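Local coordinates for protein inositol 2-dehydrogenase/D-chiro-inositol 3-dehydrogenase (Lactobacillus casei, PDB 4MIY) that oxidises myo-inositol and D-chiro-inositol to their keto forms with NAD as the hydride acceptor, at residues A32-D37 with T59-D64; K85-D88 with F92-T95. All coordinates share one frame; numbering follows the deposited sequence.

Contact 1: residues A32-D37 with T59-D64; sequences AVTDID and TSLLQD. With NAD (nicotinamide-adenine-dinucleotide), chain E.
L61 reaches across from the short helix 58-61 and lays one methyl, CD1, on the end of strand 28-34. Its CG stands anti to the backbone N (chi1 179°), which carries the branch out from the helix to the strand. CD1 lies 3.9 Å from A32 CB and 4.0 Å from T34 CG2, so it sits between two side chains that leave the strand on the same side. It also rests on the backbone between them, with V33 C 3.8 Å from L61 CD1. V33 itself turns its side chain to the other side of the sheet, against A41 and V45 of helix 38-47. T34 splits its branches by chemistry: the methyl meets L61, while OG1, anti to N, hydrogen-bonds Y55 O. No hydrogen bond crosses between the two segments; I67 and V70 also pack against L61.

Strand 28-34 is the second strand of the NAD-binding Rossmann fold, and just past its end D35 takes hold of the adenosine ribose, the acidic residue characteristic of NAD-specific members. Its carboxylate straddles the diol: NAD O2B donates to D35 OD1 at 2.8 Å and NAD O3B to D35 OD2 at 2.6 Å. Two backbone amides help fix the group. D37 N closes an Asx turn on the anti lone pair of D35 OD1 (2.8 Å, 151° at the hydrogen), and T10 N donates to OD2. Gripped by two hydroxyls and two amides, the carboxylate has little room to rotate, and these donors probably stabilise its negative charge. I36 lies over one face of the adenine, CG2 above the six-membered ring (3.7 Å to NAD C6A) and CD1 above the C8A-N7A bond of the five-membered ring (3.7 Å to NAD C8A).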
loop_
_atom_site.group_PDB
_atom_site.type_symbol
_atom_site.label_atom_id
_atom_site.label_comp_id
_atom_site.label_asym_id
_atom_site.label_seq_id
_atom_site.Cartn_x
_atom_site.Cartn_y
_atom_site.Cartn_z
ATOM N N ALA A 32 43.470 7.895 -17.609
ATOM C CA ALA A 32 44.568 7.515 -16.728
ATOM C C ALA A 32 44.021 6.799 -15.517
ATOM O O ALA A 32 42.918 7.057 -15.108
ATOM C CB ALA A 32 45.322 8.679 -16.296
ATOM N N VAL A 33 44.837 5.920 -14.961
ATOM C CA VAL A 33 44.515 5.198 -13.751
ATOM C C VAL A 33 45.765 4.932 -12.950
ATOM O O VAL A 33 46.838 4.896 -13.493
ATOM C CB VAL A 33 43.822 3.814 -14.042
ATOM C CG1 VAL A 33 42.556 3.990 -14.720
ATOM C CG2 VAL A 33 44.664 2.949 -14.880
ATOM N N THR A 34 45.609 4.780 -11.650
ATOM C CA THR A 34 46.665 4.261 -10.815
ATOM C C THR A 34 46.091 3.477 -9.641
ATOM O O THR A 34 45.034 3.771 -9.154
ATOM C CB THR A 34 47.609 5.373 -10.325
ATOM O OG1 THR A 34 48.722 4.807 -9.641
ATOM C CG2 THR A 34 46.940 6.327 -9.402
ATOM N N ASP A 35 46.842 2.494 -9.175
ATOM C CA ASP A 35 46.460 1.695 -8.033
ATOM C C ASP A 35 47.789 1.254 -7.379
ATOM O O ASP A 35 48.764 1.095 -8.064
ATOM C CB ASP A 35 45.651 0.508 -8.548
ATOM C CG ASP A 35 44.885 -0.234 -7.450
ATOM O OD1 ASP A 35 45.489 -0.993 -6.724
ATOM O OD2 ASP A 35 43.669 -0.086 -7.333
ATOM N N ILE A 36 47.849 1.088 -6.078
ATOM C CA ILE A 36 49.063 0.514 -5.510
ATOM C C ILE A 36 49.235 -0.905 -5.864
ATOM O O ILE A 36 50.300 -1.446 -5.654
ATOM C CB ILE A 36 49.098 0.592 -4.042
ATOM C CG1 ILE A 36 47.955 -0.237 -3.442
ATOM C CG2 ILE A 36 49.140 2.006 -3.611
ATOM C CD1 ILE A 36 47.797 -0.042 -2.002
ATOM N N ASP A 37 48.190 -1.517 -6.382
ATOM C CA ASP A 37 48.251 -2.814 -6.972
ATOM C C ASP A 37 48.252 -2.644 -8.456
ATOM O O ASP A 37 47.244 -2.667 -9.098
ATOM C CB ASP A 37 47.086 -3.673 -6.511
ATOM C CG ASP A 37 47.034 -5.059 -7.167
ATOM O OD1 ASP A 37 47.722 -5.326 -8.130
ATOM O OD2 ASP A 37 46.242 -5.879 -6.723
ATOM N N THR A 59 50.938 10.773 -7.494
ATOM C CA THR A 59 51.670 12.004 -7.749
ATOM C C THR A 59 51.927 12.187 -9.244
ATOM O O THR A 59 51.742 13.247 -9.797
ATOM C CB THR A 59 53.013 12.074 -6.956
ATOM O OG1 THR A 59 52.757 12.202 -5.559
ATOM C CG2 THR A 59 53.766 13.284 -7.362
ATOM N N SER A 60 52.306 11.126 -9.901
ATOM C CA SER A 60 52.585 11.214 -11.296
ATOM C C SER A 60 51.327 11.377 -12.152
ATOM O O SER A 60 51.386 11.880 -13.253
ATOM C CB SER A 60 53.345 9.986 -11.753
ATOM O OG SER A 60 52.700 8.813 -11.365
ATOM N N LEU A 61 50.202 10.903 -11.648
ATOM C CA LEU A 61 48.971 10.981 -12.426
ATOM C C LEU A 61 48.563 12.412 -12.423
ATOM O O LEU A 61 48.170 12.945 -13.423
ATOM C CB LEU A 61 47.859 10.077 -11.857
ATOM C CG LEU A 61 46.486 10.048 -12.553
ATOM C CD1 LEU A 61 45.874 8.693 -12.457
ATOM C CD2 LEU A 61 45.570 11.037 -11.974
ATOM N N LEU A 62 48.697 13.013 -11.268
ATOM C CA LEU A 62 48.259 14.351 -11.039
ATOM C C LEU A 62 49.072 15.408 -11.752
ATOM O O LEU A 62 48.682 16.536 -11.794
ATOM C CB LEU A 62 48.247 14.647 -9.565
ATOM C CG LEU A 62 47.129 13.975 -8.766
ATOM C CD1 LEU A 62 47.372 14.139 -7.287
ATOM C CD2 LEU A 62 45.783 14.554 -9.102
ATOM N N GLN A 63 50.194 15.020 -12.316
ATOM C CA GLN A 63 50.998 15.952 -13.075
ATOM C C GLN A 63 50.647 15.893 -14.545
ATOM O O GLN A 63 51.229 16.590 -15.341
ATOM C CB GLN A 63 52.458 15.620 -12.899
ATOM C CG GLN A 63 53.035 16.151 -11.621
ATOM C CD GLN A 63 54.379 15.515 -11.249
ATOM O OE1 GLN A 63 54.836 14.562 -11.877
ATOM N NE2 GLN A 63 54.996 16.038 -10.199
ATOM N N ASP A 64 49.713 15.035 -14.913
ATOM C CA ASP A 64 49.331 14.936 -16.290
ATOM C C ASP A 64 48.439 16.133 -16.561
ATOM O O ASP A 64 47.418 16.291 -15.945
ATOM C CB ASP A 64 48.617 13.632 -16.584
ATOM C CG ASP A 64 48.233 13.493 -18.010
ATOM O OD1 ASP A 64 48.133 14.500 -18.702
ATOM O OD2 ASP A 64 48.016 12.384 -18.452
HETATM P PA NAD E . 38.560 -1.838 -2.586
HETATM O O1A NAD E . 39.429 -2.296 -1.520
HETATM O O2A NAD E . 37.962 -2.713 -3.481
HETATM O O5B NAD E . 39.359 -0.953 -3.630
HETATM C C5B NAD E . 40.233 0.046 -3.296
HETATM C C4B NAD E . 41.384 0.071 -4.310
HETATM O O4B NAD E . 42.253 1.086 -3.887
HETATM C C3B NAD E . 42.294 -1.150 -4.281
HETATM O O3B NAD E . 42.502 -1.598 -5.557
HETATM C C2B NAD E . 43.563 -0.692 -3.618
HETATM O O2B NAD E . 44.701 -1.384 -4.073
HETATM C C1B NAD E . 43.632 0.724 -4.049
HETATM N N9A NAD E . 44.419 1.591 -3.201
HETATM C C8A NAD E . 44.522 1.593 -1.909
HETATM N N7A NAD E . 45.266 2.597 -1.462
HETATM C C5A NAD E . 45.659 3.274 -2.523
HETATM C C6A NAD E . 46.489 4.426 -2.811
HETATM N N6A NAD E . 47.064 5.149 -1.882
HETATM N N1A NAD E . 46.588 4.790 -4.068
HETATM C C2A NAD E . 46.050 4.149 -5.038
HETATM N N3A NAD E . 45.317 3.071 -4.859
HETATM C C4A NAD E . 45.093 2.613 -3.644
HETATM O O3 NAD E . 37.565 -0.859 -1.846
HETATM P PN NAD E . 36.239 -0.138 -2.480
HETATM O O1N NAD E . 35.064 -0.883 -2.046
HETATM O O2N NAD E . 36.328 -0.114 -3.892
HETATM O O5D NAD E . 36.130 1.195 -1.748
HETATM C C5D NAD E . 36.913 2.277 -2.188
HETATM C C4D NAD E . 36.401 3.569 -1.643
HETATM O O4D NAD E . 35.081 3.732 -2.131
HETATM C C3D NAD E . 36.353 3.553 -0.152
HETATM O O3D NAD E . 36.640 4.840 0.298
HETATM C C2D NAD E . 34.888 3.192 0.078
HETATM O O2D NAD E . 34.531 3.704 1.304
HETATM C C1D NAD E . 34.212 3.925 -1.046
HETATM N N1N NAD E . 32.882 3.390 -1.337
HETATM C C2N NAD E . 31.822 4.193 -1.292
HETATM C C3N NAD E . 30.534 3.748 -1.511
HETATM C C7N NAD E . 29.362 4.700 -1.466
HETATM O O7N NAD E . 29.494 5.869 -1.639
HETATM N N7N NAD E . 28.225 4.164 -1.274
HETATM C C4N NAD E . 30.362 2.416 -1.846
HETATM C C5N NAD E . 31.488 1.625 -1.894
HETATM C C6N NAD E . 32.729 2.137 -1.622
#

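Contact 2: residues K85-D88 with F92-T95; sequences KALD and FIFT
I93 points from strand 92-95 toward 85-88, and its CD1 methyl makes the nearest approach to both A86 and L87. A86 meets it with its single methyl, CB to I93 CD1 at 3.7 Å, and the same CB lies 3.9 Å from I93 CG1, so the alanine touches both carbons of the ethyl arm. L87 comes in differently: its side chain crosses that of I93 at about a right angle, and the CD2 branch swings in until it is 4.0 Å from I93 CD1. In I93, CG1 is anti to the carbonyl carbon, and the extended chi2 (157°) then carries CD1 outward to the helix side. All three side chains are buried, and the contact is wholly apolar. V70 and I121, from the strands flanking 92-95, also pack on I93. F92 and F94 leave the strand on its other face, where both meet F289 of helix 279-294. Helix packed on the strand that follows it, across a short connection, is the closing half of the beta-alpha-beta unit 69-72, 79-86, 92-95 of the Rossmann fold.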
loop_
_atom_site.group_PDB
_atom_site.type_symbol
_atom_site.label_atom_id
_atom_site.label_comp_id
_atom_site.label_asym_id
_atom_site.label_seq_id
_atom_site.Cartn_x
_atom_site.Cartn_y
_atom_site.Cartn_z
ATOM N N LYS A 85 47.235 16.330 -2.324
ATOM C CA LYS A 85 48.075 16.443 -3.495
ATOM C C LYS A 85 47.381 16.988 -4.714
ATOM O O LYS A 85 47.941 17.701 -5.491
ATOM C CB LYS A 85 48.639 15.116 -3.863
ATOM C CG LYS A 85 49.804 14.683 -3.043
ATOM C CD LYS A 85 49.889 13.252 -3.136
ATOM C CE LYS A 85 51.208 12.776 -2.773
ATOM N NZ LYS A 85 50.941 12.054 -1.559
ATOM N N ALA A 86 46.119 16.663 -4.879
ATOM C CA ALA A 86 45.381 17.109 -6.039
ATOM C C ALA A 86 45.047 18.580 -5.915
ATOM O O ALA A 86 44.880 19.266 -6.897
ATOM C CB ALA A 86 44.118 16.255 -6.209
ATOM N N LEU A 87 44.978 19.065 -4.690
ATOM C CA LEU A 87 44.738 20.464 -4.455
ATOM C C LEU A 87 45.925 21.381 -4.788
ATOM O O LEU A 87 45.768 22.563 -4.792
ATOM C CB LEU A 87 44.292 20.698 -3.043
ATOM C CG LEU A 87 42.902 20.212 -2.702
ATOM C CD1 LEU A 87 42.742 20.097 -1.231
ATOM C CD2 LEU A 87 41.924 21.193 -3.248
ATOM N N ASP A 88 47.077 20.793 -5.016
ATOM C CA ASP A 88 48.216 21.517 -5.563
ATOM C C ASP A 88 48.112 21.662 -7.076
ATOM O O ASP A 88 48.887 22.369 -7.651
ATOM C CB ASP A 88 49.513 20.792 -5.253
ATOM C CG ASP A 88 49.894 20.856 -3.804
ATOM O OD1 ASP A 88 49.529 21.806 -3.100
ATOM O OD2 ASP A 88 50.562 19.932 -3.393
ATOM N N PHE A 92 39.665 19.305 -10.976
ATOM C CA PHE A 92 38.483 18.977 -10.225
ATOM C C PHE A 92 38.673 17.613 -9.544
ATOM O O PHE A 92 39.351 16.765 -10.035
ATOM C CB PHE A 92 37.280 18.962 -11.174
ATOM C CG PHE A 92 36.879 20.327 -11.665
ATOM C CD1 PHE A 92 36.010 21.093 -10.955
ATOM C CD2 PHE A 92 37.361 20.820 -12.835
ATOM C CE1 PHE A 92 35.617 22.319 -11.423
ATOM C CE2 PHE A 92 36.980 22.005 -13.276
ATOM C CZ PHE A 92 36.118 22.776 -12.574
ATOM N N ILE A 93 38.037 17.451 -8.400
ATOM C CA ILE A 93 38.244 16.294 -7.556
ATOM C C ILE A 93 36.893 15.720 -7.067
ATOM O O ILE A 93 36.129 16.397 -6.410
ATOM C CB ILE A 93 39.051 16.688 -6.328
ATOM C CG1 ILE A 93 40.407 17.268 -6.725
ATOM C CG2 ILE A 93 39.232 15.508 -5.412
ATOM C CD1 ILE A 93 40.970 18.131 -5.658
ATOM N N PHE A 94 36.660 14.473 -7.446
ATOM C CA PHE A 94 35.590 13.653 -6.903
ATOM C C PHE A 94 36.230 12.609 -6.011
ATOM O O PHE A 94 36.911 11.759 -6.465
ATOM C CB PHE A 94 34.797 12.968 -8.017
ATOM C CG PHE A 94 33.583 12.208 -7.528
ATOM C CD1 PHE A 94 33.704 10.923 -7.087
ATOM C CD2 PHE A 94 32.346 12.798 -7.500
ATOM C CE1 PHE A 94 32.624 10.238 -6.644
ATOM C CE2 PHE A 94 31.263 12.112 -7.038
ATOM C CZ PHE A 94 31.401 10.845 -6.617
ATOM N N THR A 95 35.991 12.734 -4.728
ATOM C CA THR A 95 36.445 11.727 -3.802
ATOM C C THR A 95 35.266 10.945 -3.263
ATOM O O THR A 95 34.280 11.508 -2.892
ATOM C CB THR A 95 37.302 12.305 -2.662
ATOM O OG1 THR A 95 37.801 11.256 -1.860
ATOM C CG2 THR A 95 36.550 13.228 -1.843
#

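Both contacts are buried. Contact 1 packs a short helical segment, and contact 2 the end region of helix 79-86, on the parallel sheet of the Rossmann domain, at strands 28-34 and 92-95 respectively, with strands 3-8 and 69-72 between them. Their centres are 12 Å apart, and they meet directly where L62 CD1 of 59-64 packs 3.7 Å from A86 N of 85-88. The packing against the strand is apolar in each case. What differs is the continuation: 32-37 runs past its strand into the cofactor pocket and adds hydrogen bonds from the NAD ribose hydroxyls to a carboxylate, whereas contact 2, with the side chain of A86 about 12 Å from the bound NAD, remains hydrocarbon packing.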